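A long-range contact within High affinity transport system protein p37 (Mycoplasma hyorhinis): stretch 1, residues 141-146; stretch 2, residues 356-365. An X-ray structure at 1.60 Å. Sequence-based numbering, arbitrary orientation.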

# COMPACT_ATOMS: atom_id res chain seq x y z
N ILE A 141 -16.39 13.47 1.93
CA ILE A 141 -16.61 12.16 1.31
C ILE A 141 -16.75 11.15 2.45
O ILE A 141 -16.41 11.46 3.61
CB ILE A 141 -15.54 11.76 0.29
CG1 ILE A 141 -14.14 11.68 0.89
CG2 ILE A 141 -15.55 12.69 -0.93
CD1 ILE A 141 -13.01 11.34 -0.08
N THR A 142 -17.26 9.95 2.20
CA THR A 142 -17.61 9.01 3.24
C THR A 142 -16.90 7.68 3.16
O THR A 142 -17.15 6.85 2.28
CB THR A 142 -19.14 8.73 3.16
OG1 THR A 142 -19.82 9.99 3.20
CG2 THR A 142 -19.58 7.88 4.32
N PRO A 143 -15.93 7.47 4.04
CA PRO A 143 -15.23 6.18 4.08
C PRO A 143 -16.18 5.09 4.52
O PRO A 143 -16.97 5.29 5.45
CB PRO A 143 -14.14 6.40 5.14
CG PRO A 143 -13.97 7.88 5.19
CD PRO A 143 -15.37 8.44 4.99
N ALA A 144 -16.10 3.95 3.86
CA ALA A 144 -17.01 2.85 4.16
C ALA A 144 -16.45 1.41 4.17
O ALA A 144 -16.98 0.56 4.84
CB ALA A 144 -18.14 2.89 3.20
N LEU A 145 -15.44 1.18 3.34
CA LEU A 145 -14.89 -0.15 3.15
C LEU A 145 -13.43 -0.16 3.60
O LEU A 145 -12.70 0.76 3.22
CB LEU A 145 -14.99 -0.48 1.66
CG LEU A 145 -14.45 -1.82 1.15
CD1 LEU A 145 -15.47 -2.92 1.39
CD2 LEU A 145 -14.09 -1.81 -0.33
N GLU A 146 -13.03 -1.15 4.37
CA GLU A 146 -11.61 -1.32 4.68
C GLU A 146 -11.12 -2.56 3.94
O GLU A 146 -11.70 -3.62 4.16
CB GLU A 146 -11.39 -1.50 6.18
CG GLU A 146 -9.91 -1.60 6.54
CD GLU A 146 -9.62 -1.62 8.02
OE1 GLU A 146 -10.55 -1.62 8.86
OE2 GLU A 146 -8.41 -1.65 8.36
N GLU A 356 -27.71 1.83 0.06
CA GLU A 356 -26.93 1.40 -1.11
C GLU A 356 -25.45 1.24 -0.77
O GLU A 356 -24.82 0.26 -1.19
CB GLU A 356 -27.15 2.38 -2.26
CG GLU A 356 -26.66 1.87 -3.61
CD GLU A 356 -27.05 2.75 -4.78
OE1 GLU A 356 -27.51 3.88 -4.50
OE2 GLU A 356 -26.89 2.34 -5.95
N GLN A 357 -24.90 2.17 0.00
CA GLN A 357 -23.49 2.07 0.41
C GLN A 357 -23.25 0.78 1.16
O GLN A 357 -22.32 0.01 0.90
CB GLN A 357 -23.07 3.27 1.27
CG GLN A 357 -23.00 4.62 0.59
CD GLN A 357 -22.46 5.67 1.54
OE1 GLN A 357 -21.63 5.35 2.38
NE2 GLN A 357 -22.90 6.91 1.41
N ASN A 358 -24.08 0.47 2.15
CA ASN A 358 -23.93 -0.73 2.94
C ASN A 358 -24.09 -1.98 2.09
O ASN A 358 -23.40 -2.98 2.31
CB ASN A 358 -24.90 -0.75 4.12
CG ASN A 358 -24.66 0.38 5.09
OD1 ASN A 358 -23.54 0.90 5.20
ND2 ASN A 358 -25.69 0.82 5.80
N LEU A 359 -24.99 -2.01 1.11
CA LEU A 359 -25.10 -3.16 0.21
C LEU A 359 -23.86 -3.31 -0.67
O LEU A 359 -23.43 -4.42 -0.96
CB LEU A 359 -26.34 -3.01 -0.67
CG LEU A 359 -27.67 -3.35 -0.02
CD1 LEU A 359 -28.76 -2.74 -0.89
CD2 LEU A 359 -27.90 -4.85 0.14
N ILE A 360 -23.27 -2.19 -1.06
CA ILE A 360 -22.04 -2.25 -1.87
C ILE A 360 -20.92 -2.79 -0.99
O ILE A 360 -20.17 -3.68 -1.46
CB ILE A 360 -21.75 -0.90 -2.53
CG1 ILE A 360 -22.76 -0.57 -3.66
CG2 ILE A 360 -20.33 -0.81 -3.04
CD1 ILE A 360 -22.67 0.88 -4.12
N VAL A 361 -20.80 -2.33 0.23
CA VAL A 361 -19.77 -2.89 1.14
C VAL A 361 -19.95 -4.39 1.29
O VAL A 361 -19.01 -5.18 1.16
CB VAL A 361 -19.77 -2.16 2.50
CG1 VAL A 361 -18.93 -2.90 3.53
CG2 VAL A 361 -19.29 -0.73 2.36
N GLN A 362 -21.16 -4.87 1.57
CA GLN A 362 -21.40 -6.28 1.78
C GLN A 362 -21.15 -7.09 0.52
O GLN A 362 -20.73 -8.25 0.60
CB GLN A 362 -22.85 -6.50 2.25
CG GLN A 362 -23.07 -7.89 2.83
CD GLN A 362 -22.20 -8.12 4.06
OE1 GLN A 362 -22.26 -7.30 4.96
NE2 GLN A 362 -21.46 -9.22 4.04
N THR A 363 -21.39 -6.45 -0.63
CA THR A 363 -21.10 -7.13 -1.89
C THR A 363 -19.59 -7.39 -2.04
O THR A 363 -19.21 -8.49 -2.47
CB THR A 363 -21.67 -6.37 -3.09
OG1 THR A 363 -23.10 -6.36 -2.97
CG2 THR A 363 -21.34 -7.06 -4.40
N PHE A 364 -18.75 -6.43 -1.68
CA PHE A 364 -17.30 -6.67 -1.70
C PHE A 364 -16.96 -7.86 -0.81
O PHE A 364 -16.24 -8.77 -1.22
CB PHE A 364 -16.49 -5.43 -1.27
CG PHE A 364 -16.19 -4.46 -2.37
CD1 PHE A 364 -15.20 -4.68 -3.30
CD2 PHE A 364 -16.91 -3.28 -2.48
CE1 PHE A 364 -14.94 -3.75 -4.29
CE2 PHE A 364 -16.67 -2.35 -3.46
CZ PHE A 364 -15.68 -2.59 -4.39
N ILE A 365 -17.49 -7.87 0.40
CA ILE A 365 -17.23 -8.89 1.41
C ILE A 365 -17.64 -10.26 0.90
O ILE A 365 -16.90 -11.26 0.96
CB ILE A 365 -17.93 -8.53 2.73
CG1 ILE A 365 -17.33 -7.28 3.38
CG2 ILE A 365 -17.91 -9.70 3.69
CD1 ILE A 365 -18.10 -6.68 4.54
O HOH W 1 -22.39 9.45 2.95

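Strand 141-146 runs alongside helix 356-365 in nearly the same direction, with 21° between their N-to-C directions and a closest axial approach of 8.4 Å. The backbones come nearest where the CA atoms of L145 and V361 lie 5.9 Å apart. Regular i to i+4 hydrogen bonds hold the helix, which presents Q357, V361 and F364 to the strand; T142, A144 and L145 answer them, while P143 points away.

No direct hydrogen bond crosses the contact, which buries 290 Å² in all and rests mainly on apolar packing. L145 contributes the largest share. With chi1 in t and chi2 in p, its CD1 reaches CB of F364 at 3.8 Å and CG1 of V361 at 4.1 Å, and its CD2 sits over one face of the F364 ring, 4.0 Å from the centroid and 15° off the normal, a CH-pi contact. The beta-branched V361 touches both A144 and L145; its CG2 packs 3.9 Å from CB of A144. The small methyl of A144 suits this close approach, in which CG2 of V361 also lies 3.6 Å from the A144 O atom.

Toward the start of both stretches the contact becomes more polar. CG2 of T142 lies 3.8 Å from OE1 of Q357, and a water bridges the pair, 2.6 Å from T142 OG1 and accepting from Q357 NE2 at 3.0 Å.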